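Local coordinates for protein Cas13d (uncultured Ruminococcus sp, PDB 6IV9) that binds and matures CRISPR RNA and uses it as a guide for cleaving target RNA, both activities being dictated by its two HEPN domains, at residues A[332-337]-A[480-485]; A[358-363]-A[407-412]. The protein carries 2 engineered substitutions. One frame throughout, in Å; residues are numbered along the deposited sequence.

Contact 1: residues A[332-337]-A[480-485]. With nucleotides of chain B.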
ATOM      1  N   ASP A 332     -10.323 -27.571 -10.698  1.00 39.83           N
ATOM      2  CA  ASP A 332     -11.710 -27.545 -11.215  1.00 35.99           C
ATOM      3  C   ASP A 332     -12.169 -26.098 -11.422  1.00 38.65           C
ATOM      4  O   ASP A 332     -13.266 -25.776 -11.028  1.00 36.63           O
ATOM      5  CB  ASP A 332     -12.628 -28.383 -10.327  1.00 44.53           C
ATOM      6  CG  ASP A 332     -12.253 -29.854 -10.330  1.00 54.48           C
ATOM      7  OD1 ASP A 332     -11.995 -30.388 -11.406  1.00 57.12           O
ATOM      8  OD2 ASP A 332     -12.185 -30.435  -9.256  1.00 58.38           O
ATOM      9  N   PHE A 333     -11.350 -25.290 -12.078  1.00 33.15           N
ATOM     10  CA  PHE A 333     -11.702 -23.873 -12.307  1.00 31.51           C
ATOM     11  C   PHE A 333     -12.973 -23.749 -13.151  1.00 32.60           C
ATOM     12  O   PHE A 333     -13.790 -22.914 -12.865  1.00 30.23           O
ATOM     13  CB  PHE A 333     -10.549 -23.162 -13.004  1.00 30.20           C
ATOM     14  CG  PHE A 333     -10.844 -21.737 -13.363  1.00 31.36           C
ATOM     15  CD1 PHE A 333     -11.438 -21.427 -14.568  1.00 29.77           C
ATOM     16  CD2 PHE A 333     -10.529 -20.708 -12.495  1.00 32.43           C
ATOM     17  CE1 PHE A 333     -11.710 -20.117 -14.910  1.00 31.93           C
ATOM     18  CE2 PHE A 333     -10.798 -19.398 -12.844  1.00 28.99           C
ATOM     19  CZ  PHE A 333     -11.386 -19.109 -14.046  1.00 27.85           C
ATOM     20  N   ILE A 334     -13.112 -24.568 -14.186  1.00 31.33           N
ATOM     21  CA  ILE A 334     -14.307 -24.433 -15.062  1.00 33.47           C
ATOM     22  C   ILE A 334     -15.576 -24.745 -14.268  1.00 33.72           C
ATOM     23  O   ILE A 334     -16.509 -23.983 -14.334  1.00 39.23           O
ATOM     24  CB  ILE A 334     -14.163 -25.312 -16.312  1.00 35.86           C
ATOM     25  CG1 ILE A 334     -12.900 -24.954 -17.090  1.00 37.58           C
ATOM     26  CG2 ILE A 334     -15.400 -25.195 -17.171  1.00 42.42           C
ATOM     27  CD1 ILE A 334     -12.676 -25.793 -18.319  1.00 40.99           C
ATOM     28  N   GLU A 335     -15.587 -25.843 -13.529  1.00 35.89           N
ATOM     29  CA  GLU A 335     -16.777 -26.207 -12.725  1.00 36.45           C
ATOM     30  C   GLU A 335     -17.017 -25.123 -11.673  1.00 36.74           C
ATOM     31  O   GLU A 335     -18.135 -24.772 -11.440  1.00 36.05           O
ATOM     32  CB  GLU A 335     -16.569 -27.576 -12.091  1.00 40.59           C
ATOM     33  CG  GLU A 335     -17.729 -28.030 -11.245  1.00 41.01           C
ATOM     34  CD  GLU A 335     -18.978 -28.414 -12.014  1.00 51.10           C
ATOM     35  OE1 GLU A 335     -18.916 -28.484 -13.238  1.00 44.97           O
ATOM     36  OE2 GLU A 335     -20.006 -28.631 -11.369  1.00 52.08           O
ATOM     37  N   GLY A 336     -15.952 -24.597 -11.090  1.00 38.92           N
ATOM     38  CA  GLY A 336     -16.048 -23.544 -10.068  1.00 36.61           C
ATOM     39  C   GLY A 336     -16.602 -22.248 -10.625  1.00 34.25           C
ATOM     40  O   GLY A 336     -17.036 -21.432  -9.841  1.00 41.69           O
ATOM     41  N   ASN A 337     -16.490 -22.043 -11.927  1.00 29.42           N
ATOM     42  CA  ASN A 337     -16.923 -20.791 -12.588  1.00 31.15           C
ATOM     43  C   ASN A 337     -17.984 -21.075 -13.652  1.00 31.53           C
ATOM     44  O   ASN A 337     -18.148 -20.258 -14.527  1.00 31.22           O
ATOM     45  CB  ASN A 337     -15.711 -20.058 -13.155  1.00 32.28           C
ATOM     46  CG  ASN A 337     -14.813 -19.554 -12.054  1.00 27.56           C
ATOM     47  OD1 ASN A 337     -15.022 -18.483 -11.544  1.00 32.58           O
ATOM     48  ND2 ASN A 337     -13.839 -20.338 -11.667  1.00 29.82           N
ATOM     49  N   PHE A 480     -17.084 -29.760 -19.991  1.00 59.94           N
ATOM     50  CA  PHE A 480     -15.856 -29.151 -20.550  1.00 56.56           C
ATOM     51  C   PHE A 480     -14.682 -29.782 -19.809  1.00 45.42           C
ATOM     52  O   PHE A 480     -14.788 -30.011 -18.627  1.00 50.87           O
ATOM     53  CB  PHE A 480     -15.919 -27.625 -20.524  1.00 54.06           C
ATOM     54  CG  PHE A 480     -16.719 -27.016 -21.643  1.00 54.16           C
ATOM     55  CD1 PHE A 480     -16.192 -26.916 -22.913  1.00 56.68           C
ATOM     56  CD2 PHE A 480     -18.002 -26.556 -21.431  1.00 51.94           C
ATOM     57  CE1 PHE A 480     -16.930 -26.374 -23.948  1.00 55.62           C
ATOM     58  CE2 PHE A 480     -18.736 -26.006 -22.465  1.00 54.21           C
ATOM     59  CZ  PHE A 480     -18.200 -25.913 -23.720  1.00 57.58           C
ATOM     60  N   ASP A 481     -13.645 -30.140 -20.540  1.00 46.77           N
ATOM     61  CA  ASP A 481     -12.457 -30.759 -19.924  1.00 47.54           C
ATOM     62  C   ASP A 481     -11.671 -29.667 -19.205  1.00 41.17           C
ATOM     63  O   ASP A 481     -11.350 -28.683 -19.833  1.00 38.21           O
ATOM     64  CB  ASP A 481     -11.585 -31.383 -21.013  1.00 51.70           C
ATOM     65  CG  ASP A 481     -10.598 -32.413 -20.507  1.00 62.91           C
ATOM     66  OD1 ASP A 481     -10.451 -32.552 -19.294  1.00 66.13           O
ATOM     67  OD2 ASP A 481      -9.986 -33.071 -21.348  1.00 81.34           O
ATOM     68  N   GLU A 482     -11.311 -29.929 -17.956  1.00 40.64           N
ATOM     69  CA  GLU A 482     -10.515 -29.016 -17.100  1.00 44.09           C
ATOM     70  C   GLU A 482      -9.119 -28.840 -17.704  1.00 48.87           C
ATOM     71  O   GLU A 482      -8.526 -27.794 -17.519  1.00 41.17           O
ATOM     72  CB  GLU A 482     -10.431 -29.564 -15.680  1.00 43.19           C
ATOM     73  CG  GLU A 482      -9.781 -28.619 -14.694  1.00 48.75           C
ATOM     74  CD  GLU A 482     -10.376 -27.222 -14.615  1.00 54.82           C
ATOM     75  OE1 GLU A 482     -11.578 -27.068 -14.878  1.00 39.52           O
ATOM     76  OE2 GLU A 482      -9.618 -26.301 -14.295  1.00 46.01           O
ATOM     77  N   LYS A 483      -8.672 -29.817 -18.496  1.00 38.97           N
ATOM     78  CA  LYS A 483      -7.318 -29.849 -19.108  1.00 39.36           C
ATOM     79  C   LYS A 483      -7.174 -28.786 -20.196  1.00 33.97           C
ATOM     80  O   LYS A 483      -6.061 -28.493 -20.576  1.00 33.50           O
ATOM     81  CB  LYS A 483      -6.964 -31.254 -19.585  1.00 45.63           C
ATOM     82  CG  LYS A 483      -7.098 -32.310 -18.507  1.00 54.77           C
ATOM     83  CD  LYS A 483      -5.983 -33.298 -18.496  1.00 63.75           C
ATOM     84  CE  LYS A 483      -6.196 -34.407 -17.489  1.00 73.14           C
ATOM     85  NZ  LYS A 483      -5.525 -35.664 -17.894  1.00 76.84           N
ATOM     86  N   ILE A 484      -8.275 -28.140 -20.563  1.00 32.78           N
ATOM     87  CA  ILE A 484      -8.285 -27.069 -21.598  1.00 37.77           C
ATOM     88  C   ILE A 484      -7.394 -25.916 -21.125  1.00 39.55           C
ATOM     89  O   ILE A 484      -6.810 -25.239 -21.953  1.00 35.95           O
ATOM     90  CB  ILE A 484      -9.726 -26.583 -21.797  1.00 43.03           C
ATOM     91  CG1 ILE A 484     -10.527 -27.527 -22.689  1.00 51.64           C
ATOM     92  CG2 ILE A 484      -9.762 -25.172 -22.319  1.00 47.94           C
ATOM     93  CD1 ILE A 484     -11.996 -27.188 -22.718  1.00 59.70           C
ATOM     94  N   LEU A 485      -7.323 -25.735 -19.811  1.00 37.59           N
ATOM     95  CA  LEU A 485      -6.597 -24.606 -19.182  1.00 33.72           C
ATOM     96  C   LEU A 485      -5.177 -24.990 -18.791  1.00 35.24           C
ATOM     97  O   LEU A 485      -4.506 -24.143 -18.272  1.00 33.09           O
ATOM     98  CB  LEU A 485      -7.377 -24.161 -17.948  1.00 31.99           C
ATOM     99  CG  LEU A 485      -8.700 -23.469 -18.238  1.00 32.18           C
ATOM    100  CD1 LEU A 485      -9.472 -23.243 -16.963  1.00 35.58           C
ATOM    101  CD2 LEU A 485      -8.482 -22.173 -18.982  1.00 34.97           C
TER
ATOM    102  P     U B  43     -11.876 -11.725  -7.613  1.00 29.68           P
ATOM    103  OP1   U B  43     -10.532 -11.204  -8.061  1.00 29.27           O
ATOM    104  OP2   U B  43     -13.093 -11.117  -8.150  1.00 33.01           O
ATOM    105  O5'   U B  43     -11.809 -13.269  -7.974  1.00 30.65           O
ATOM    106  C5'   U B  43     -12.858 -14.167  -7.587  1.00 27.12           C
ATOM    107  C4'   U B  43     -12.767 -15.440  -8.399  1.00 28.20           C
ATOM    108  O4'   U B  43     -11.557 -16.095  -7.973  1.00 27.28           O
ATOM    109  C3'   U B  43     -13.875 -16.475  -8.138  1.00 27.85           C
ATOM    110  O3'   U B  43     -14.919 -16.169  -9.048  1.00 28.05           O
ATOM    111  C2'   U B  43     -13.149 -17.797  -8.429  1.00 26.79           C
ATOM    112  O2'   U B  43     -13.011 -17.864  -9.831  1.00 26.74           O
ATOM    113  C1'   U B  43     -11.752 -17.507  -7.863  1.00 29.74           C
ATOM    114  N1    U B  43     -11.583 -17.903  -6.458  1.00 32.36           N
ATOM    115  C2    U B  43     -11.562 -19.245  -6.162  1.00 40.42           C
ATOM    116  O2    U B  43     -11.627 -20.110  -7.010  1.00 45.28           O
ATOM    117  N3    U B  43     -11.451 -19.540  -4.833  1.00 44.05           N
ATOM    118  C4    U B  43     -11.359 -18.657  -3.790  1.00 48.68           C
ATOM    119  O4    U B  43     -11.253 -19.090  -2.644  1.00 62.34           O
ATOM    120  C5    U B  43     -11.385 -17.285  -4.170  1.00 44.43           C
ATOM    121  C6    U B  43     -11.496 -16.960  -5.458  1.00 40.64           C
ATOM    122  P     A B  44     -16.394 -15.737  -8.565  1.00 29.55           P
ATOM    123  OP1   A B  44     -17.090 -15.248  -9.770  1.00 29.28           O
ATOM    124  OP2   A B  44     -16.238 -14.762  -7.437  1.00 29.31           O
ATOM    125  O5'   A B  44     -16.934 -17.078  -7.878  1.00 32.12           O
ATOM    126  C5'   A B  44     -17.454 -18.150  -8.741  1.00 32.88           C
ATOM    127  C4'   A B  44     -18.320 -19.107  -7.960  1.00 30.51           C
ATOM    128  O4'   A B  44     -17.536 -19.822  -6.967  1.00 32.70           O
ATOM    129  C3'   A B  44     -19.431 -18.401  -7.176  1.00 36.37           C
ATOM    130  O3'   A B  44     -20.614 -19.210  -7.125  1.00 34.21           O
ATOM    131  C2'   A B  44     -18.801 -18.235  -5.810  1.00 36.40           C
ATOM    132  O2'   A B  44     -19.725 -18.167  -4.758  1.00 37.92           O
ATOM    133  C1'   A B  44     -18.046 -19.539  -5.675  1.00 36.51           C
ATOM    134  N9    A B  44     -16.913 -19.442  -4.770  1.00 41.64           N
ATOM    135  C8    A B  44     -15.952 -18.459  -4.656  1.00 45.36           C
ATOM    136  N7    A B  44     -15.034 -18.721  -3.760  1.00 49.02           N
ATOM    137  C5    A B  44     -15.407 -19.961  -3.259  1.00 53.77           C
ATOM    138  C6    A B  44     -14.832 -20.795  -2.299  1.00 61.87           C
ATOM    139  N6    A B  44     -13.727 -20.480  -1.626  1.00 67.35           N
ATOM    140  N1    A B  44     -15.449 -21.971  -2.032  1.00 66.34           N
ATOM    141  C2    A B  44     -16.555 -22.287  -2.717  1.00 60.67           C
ATOM    142  N3    A B  44     -17.185 -21.587  -3.659  1.00 58.60           N
ATOM    143  C4    A B  44     -16.555 -20.420  -3.880  1.00 51.64           C
TER

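Contact 2: residues A[358-363]-A[407-412]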
ATOM      1  N   ARG A 358     -10.509 -19.894 -21.812  1.00 30.36           N
ATOM      2  CA  ARG A 358      -9.131 -19.407 -21.595  1.00 32.59           C
ATOM      3  C   ARG A 358      -9.161 -17.912 -21.257  1.00 31.24           C
ATOM      4  O   ARG A 358      -8.452 -17.511 -20.356  1.00 31.57           O
ATOM      5  CB  ARG A 358      -8.265 -19.773 -22.794  1.00 38.11           C
ATOM      6  CG  ARG A 358      -8.069 -21.275 -22.922  1.00 42.96           C
ATOM      7  CD  ARG A 358      -7.001 -21.669 -23.913  1.00 48.71           C
ATOM      8  NE  ARG A 358      -7.339 -21.207 -25.237  1.00 55.88           N
ATOM      9  CZ  ARG A 358      -7.767 -21.986 -26.217  1.00 63.56           C
ATOM     10  NH1 ARG A 358      -7.858 -23.289 -26.041  1.00 57.42           N
ATOM     11  NH2 ARG A 358      -8.098 -21.461 -27.378  1.00 63.28           N
ATOM     12  N   LEU A 359      -9.979 -17.141 -21.961  1.00 27.48           N
ATOM     13  CA  LEU A 359     -10.074 -15.690 -21.685  1.00 30.54           C
ATOM     14  C   LEU A 359     -10.615 -15.462 -20.272  1.00 29.73           C
ATOM     15  O   LEU A 359     -10.174 -14.547 -19.631  1.00 30.71           O
ATOM     16  CB  LEU A 359     -10.954 -15.022 -22.738  1.00 29.61           C
ATOM     17  CG  LEU A 359     -10.282 -14.766 -24.081  1.00 34.48           C
ATOM     18  CD1 LEU A 359     -11.307 -14.505 -25.160  1.00 37.31           C
ATOM     19  CD2 LEU A 359      -9.304 -13.620 -23.990  1.00 38.84           C
ATOM     20  N   TYR A 360     -11.585 -16.257 -19.855  1.00 27.38           N
ATOM     21  CA  TYR A 360     -12.181 -16.110 -18.511  1.00 28.51           C
ATOM     22  C   TYR A 360     -11.149 -16.414 -17.427  1.00 32.97           C
ATOM     23  O   TYR A 360     -11.105 -15.718 -16.440  1.00 25.90           O
ATOM     24  CB  TYR A 360     -13.487 -16.879 -18.367  1.00 29.38           C
ATOM     25  CG  TYR A 360     -14.294 -16.408 -17.193  1.00 26.16           C
ATOM     26  CD1 TYR A 360     -15.040 -15.254 -17.268  1.00 32.36           C
ATOM     27  CD2 TYR A 360     -14.276 -17.082 -15.995  1.00 29.87           C
ATOM     28  CE1 TYR A 360     -15.769 -14.792 -16.192  1.00 28.88           C
ATOM     29  CE2 TYR A 360     -15.004 -16.641 -14.910  1.00 26.59           C
ATOM     30  CZ  TYR A 360     -15.752 -15.492 -15.008  1.00 28.47           C
ATOM     31  OH  TYR A 360     -16.476 -15.055 -13.953  1.00 31.00           O
ATOM     32  N   TYR A 361     -10.315 -17.424 -17.648  1.00 27.66           N
ATOM     33  CA  TYR A 361      -9.255 -17.723 -16.661  1.00 29.57           C
ATOM     34  C   TYR A 361      -8.340 -16.500 -16.588  1.00 28.34           C
ATOM     35  O   TYR A 361      -7.929 -16.140 -15.519  1.00 27.31           O
ATOM     36  CB  TYR A 361      -8.448 -18.970 -17.024  1.00 29.05           C
ATOM     37  CG  TYR A 361      -7.368 -19.290 -16.029  1.00 27.66           C
ATOM     38  CD1 TYR A 361      -7.637 -20.050 -14.914  1.00 25.06           C
ATOM     39  CD2 TYR A 361      -6.086 -18.811 -16.178  1.00 26.52           C
ATOM     40  CE1 TYR A 361      -6.672 -20.333 -13.972  1.00 25.35           C
ATOM     41  CE2 TYR A 361      -5.107 -19.078 -15.242  1.00 27.86           C
ATOM     42  CZ  TYR A 361      -5.397 -19.847 -14.137  1.00 24.73           C
ATOM     43  OH  TYR A 361      -4.452 -20.136 -13.212  1.00 27.99           O
ATOM     44  N   ASP A 362      -8.046 -15.905 -17.734  1.00 26.67           N
ATOM     45  CA  ASP A 362      -7.176 -14.707 -17.765  1.00 29.40           C
ATOM     46  C   ASP A 362      -7.862 -13.587 -16.989  1.00 28.46           C
ATOM     47  O   ASP A 362      -7.239 -13.017 -16.131  1.00 28.79           O
ATOM     48  CB  ASP A 362      -6.945 -14.252 -19.203  1.00 32.74           C
ATOM     49  CG  ASP A 362      -6.126 -12.985 -19.366  1.00 38.66           C
ATOM     50  OD1 ASP A 362      -6.230 -12.102 -18.533  1.00 41.50           O
ATOM     51  OD2 ASP A 362      -5.424 -12.897 -20.350  1.00 42.75           O
ATOM     52  N   PHE A 363      -9.140 -13.385 -17.237  1.00 26.05           N
ATOM     53  CA  PHE A 363      -9.901 -12.293 -16.601  1.00 27.86           C
ATOM     54  C   PHE A 363      -9.869 -12.440 -15.078  1.00 28.94           C
ATOM     55  O   PHE A 363      -9.816 -11.442 -14.419  1.00 28.42           O
ATOM     56  CB  PHE A 363     -11.325 -12.328 -17.144  1.00 27.44           C
ATOM     57  CG  PHE A 363     -12.284 -11.335 -16.549  1.00 27.65           C
ATOM     58  CD1 PHE A 363     -12.326 -10.034 -17.001  1.00 29.78           C
ATOM     59  CD2 PHE A 363     -13.163 -11.714 -15.560  1.00 32.22           C
ATOM     60  CE1 PHE A 363     -13.216  -9.131 -16.462  1.00 31.98           C
ATOM     61  CE2 PHE A 363     -14.051 -10.809 -15.022  1.00 33.21           C
ATOM     62  CZ  PHE A 363     -14.070  -9.520 -15.470  1.00 30.25           C
ATOM     63  N   MET A 407     -20.441  -8.130 -17.300  1.00 27.38           N
ATOM     64  CA  MET A 407     -20.394  -6.894 -18.112  1.00 28.57           C
ATOM     65  C   MET A 407     -18.941  -6.513 -18.409  1.00 30.39           C
ATOM     66  O   MET A 407     -18.633  -6.252 -19.544  1.00 30.66           O
ATOM     67  CB  MET A 407     -21.087  -5.752 -17.371  1.00 29.79           C
ATOM     68  CG  MET A 407     -22.572  -5.960 -17.188  1.00 33.03           C
ATOM     69  SD  MET A 407     -23.362  -4.691 -16.193  1.00 37.72           S
ATOM     70  CE  MET A 407     -25.089  -5.017 -16.525  1.00 40.75           C
ATOM     71  N   ASP A 408     -18.083  -6.546 -17.397  1.00 29.95           N
ATOM     72  CA  ASP A 408     -16.649  -6.205 -17.545  1.00 27.88           C
ATOM     73  C   ASP A 408     -15.996  -7.186 -18.527  1.00 29.59           C
ATOM     74  O   ASP A 408     -15.197  -6.763 -19.327  1.00 28.76           O
ATOM     75  CB  ASP A 408     -15.952  -6.198 -16.185  1.00 27.53           C
ATOM     76  CG  ASP A 408     -16.337  -5.028 -15.295  1.00 34.23           C
ATOM     77  OD1 ASP A 408     -17.129  -4.206 -15.724  1.00 36.80           O
ATOM     78  OD2 ASP A 408     -15.821  -4.942 -14.197  1.00 37.22           O
ATOM     79  N   PHE A 409     -16.366  -8.458 -18.456  1.00 29.84           N
ATOM     80  CA  PHE A 409     -15.770  -9.476 -19.350  1.00 30.72           C
ATOM     81  C   PHE A 409     -16.086  -9.172 -20.816  1.00 29.15           C
ATOM     82  O   PHE A 409     -15.206  -9.313 -21.626  1.00 27.90           O
ATOM     83  CB  PHE A 409     -16.232 -10.876 -18.978  1.00 29.32           C
ATOM     84  CG  PHE A 409     -15.537 -11.936 -19.782  1.00 30.51           C
ATOM     85  CD1 PHE A 409     -14.226 -12.280 -19.519  1.00 29.98           C
ATOM     86  CD2 PHE A 409     -16.177 -12.555 -20.836  1.00 32.25           C
ATOM     87  CE1 PHE A 409     -13.584 -13.255 -20.260  1.00 32.31           C
ATOM     88  CE2 PHE A 409     -15.530 -13.519 -21.585  1.00 32.42           C
ATOM     89  CZ  PHE A 409     -14.240 -13.867 -21.293  1.00 32.10           C
ATOM     90  N   LEU A 410     -17.314  -8.778 -21.118  1.00 30.00           N
ATOM     91  CA  LEU A 410     -17.677  -8.456 -22.516  1.00 31.36           C
ATOM     92  C   LEU A 410     -16.830  -7.277 -22.990  1.00 31.58           C
ATOM     93  O   LEU A 410     -16.330  -7.326 -24.081  1.00 31.66           O
ATOM     94  CB  LEU A 410     -19.147  -8.055 -22.547  1.00 32.62           C
ATOM     95  CG  LEU A 410     -20.157  -9.173 -22.338  1.00 40.16           C
ATOM     96  CD1 LEU A 410     -21.558  -8.627 -22.491  1.00 40.65           C
ATOM     97  CD2 LEU A 410     -19.917 -10.305 -23.312  1.00 42.42           C
ATOM     98  N   LEU A 411     -16.699  -6.250 -22.161  1.00 29.95           N
ATOM     99  CA  LEU A 411     -15.884  -5.065 -22.527  1.00 33.04           C
ATOM    100  C   LEU A 411     -14.421  -5.476 -22.694  1.00 26.92           C
ATOM    101  O   LEU A 411     -13.788  -5.012 -23.601  1.00 29.07           O
ATOM    102  CB  LEU A 411     -16.015  -4.033 -21.412  1.00 32.56           C
ATOM    103  CG  LEU A 411     -17.418  -3.482 -21.190  1.00 37.47           C
ATOM    104  CD1 LEU A 411     -17.377  -2.324 -20.223  1.00 33.58           C
ATOM    105  CD2 LEU A 411     -18.034  -3.060 -22.505  1.00 37.71           C
ATOM    106  N   PHE A 412     -13.929  -6.324 -21.806  1.00 27.62           N
ATOM    107  CA  PHE A 412     -12.516  -6.757 -21.868  1.00 27.48           C
ATOM    108  C   PHE A 412     -12.246  -7.469 -23.194  1.00 32.72           C
ATOM    109  O   PHE A 412     -11.315  -7.134 -23.879  1.00 30.65           O
ATOM    110  CB  PHE A 412     -12.273  -7.748 -20.736  1.00 27.24           C
ATOM    111  CG  PHE A 412     -11.047  -8.611 -20.864  1.00 29.29           C
ATOM    112  CD1 PHE A 412      -9.808  -8.062 -21.121  1.00 30.20           C
ATOM    113  CD2 PHE A 412     -11.129  -9.975 -20.686  1.00 32.43           C
ATOM    114  CE1 PHE A 412      -8.688  -8.861 -21.225  1.00 28.99           C
ATOM    115  CE2 PHE A 412     -10.007 -10.770 -20.785  1.00 32.70           C
ATOM    116  CZ  PHE A 412      -8.792 -10.211 -21.057  1.00 29.61           C
TER

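Contact 1: residues A[332-337]-A[480-485]
Glu482 reaches across to the backbone of Phe333 and Ile334, and its carboxylate receives both of their N-H groups. Its chain leaves the backbone with CG anti to the backbone N and bends at chi2 (54°), which brings CD round toward the Phe333 and Ile334 backbone. OE1 takes Ile334 N on its syn lone pair at 3.0 Å, whereas Phe333 N, also 3.0 Å away, meets OE2 from above the carboxylate plane at a more bent angle. Ile334 slides past the glutamate in the opposite direction, placing its CG1 3.3 Å from OE1, and its CD1 ends 3.5 Å from Asp481 O. The short, weakly bonded turn around 333-336 is thus held against the 3-10 turn 482-485 of the loop following helix 467-475. An alanine at Glu482 would probably leave the two N-H groups without their acceptor and would cost Lys489 its salt bridge with OE2. Leu485 adds the apolar part: its CD1 lies 3.6 Å from Phe333 CD1 and also touches Ile334 CG1. Asn337 ND2 sits 3.3 Å above the plane of the Phe333 ring, over its centre, and donates a nearly straight bond to Phe333 O; its OD1 accepts the 2'-hydroxyl of U43 of chain B (OD1 to O2' 2.7 Å).

Contact 2: residues A[358-363]-A[407-412]
This is a buried aromatic helix-helix contact in the helical part of Cas13d, where helix 353-366 meets helix 400-418. The axes of the two segments come within 11.0 Å of each other, and their N-to-C directions differ by 112°; aromatic rings fill the interval between them. Phe409 lies at the centre of the contact. With CG anti to the backbone N (chi1 -174°), its ring carries on toward helix 353-366 and meets residues there in two ways. One rim is turned to the face of Phe363 in a T-shaped pair, with centroids 5.4 Å apart, planes at 88° and Phe409 CD1 3.7 Å from Phe363 CG. On a face of the Phe409 ring, Tyr360 brings in its own edge, CD1 standing 3.8 Å above the plane and offset toward the rim. Tyr360, Phe363 and Phe409 so form an aromatic cluster in which Phe409 offers an edge to one partner and a face to the other. The same residue adds a CH-pi contact, with its CB 4.3 Å from the centroid of the Phe363 ring. Farther out, Phe409 CZ packs on Leu359 CB at 3.8 Å, while Asp408 CB lies at the edge of Phe363, near its plane. Phe412 slides past Phe363 in the opposite direction, its CD2 3.9 Å from Phe363 CD1, and turns an edge to Leu359 O. The polar ends find partners beyond the two segments: Tyr360 OH bonds Asn340, Asp362 bonds Ser368, and Asp408 forms a salt bridge with Arg380. Around the pair, Leu359 extends to Cys413, Tyr416 and Arg417 farther along helix 400-418, while Met407 and Leu410 of that helix rest on helix 436-464, and Asp408 and Leu411 on helix 376-386.

How the contacts relate
Contact 2 is nested within the chain loop closed by contact 1, and their centres lie 15 Å apart. Helix 353-366 joins them by directing residues to both: Tyr361 points away from helix 400-418 and makes an edge-to-face pair with Phe333, whose CZ lies 3.6 Å from Tyr361 CA. Leu485 CD2 rests 3.8 Å from Tyr361 CB and also touches Arg358, carrying the loop of contact 1 onto the same helix. The RNA of chain B runs close to this junction. Asn337 OD1, which bonds the ribose of U43 of chain B, lies 3.8 Å from Tyr360 CE2, and the Tyr360 side chain itself packs on an RNA phosphate.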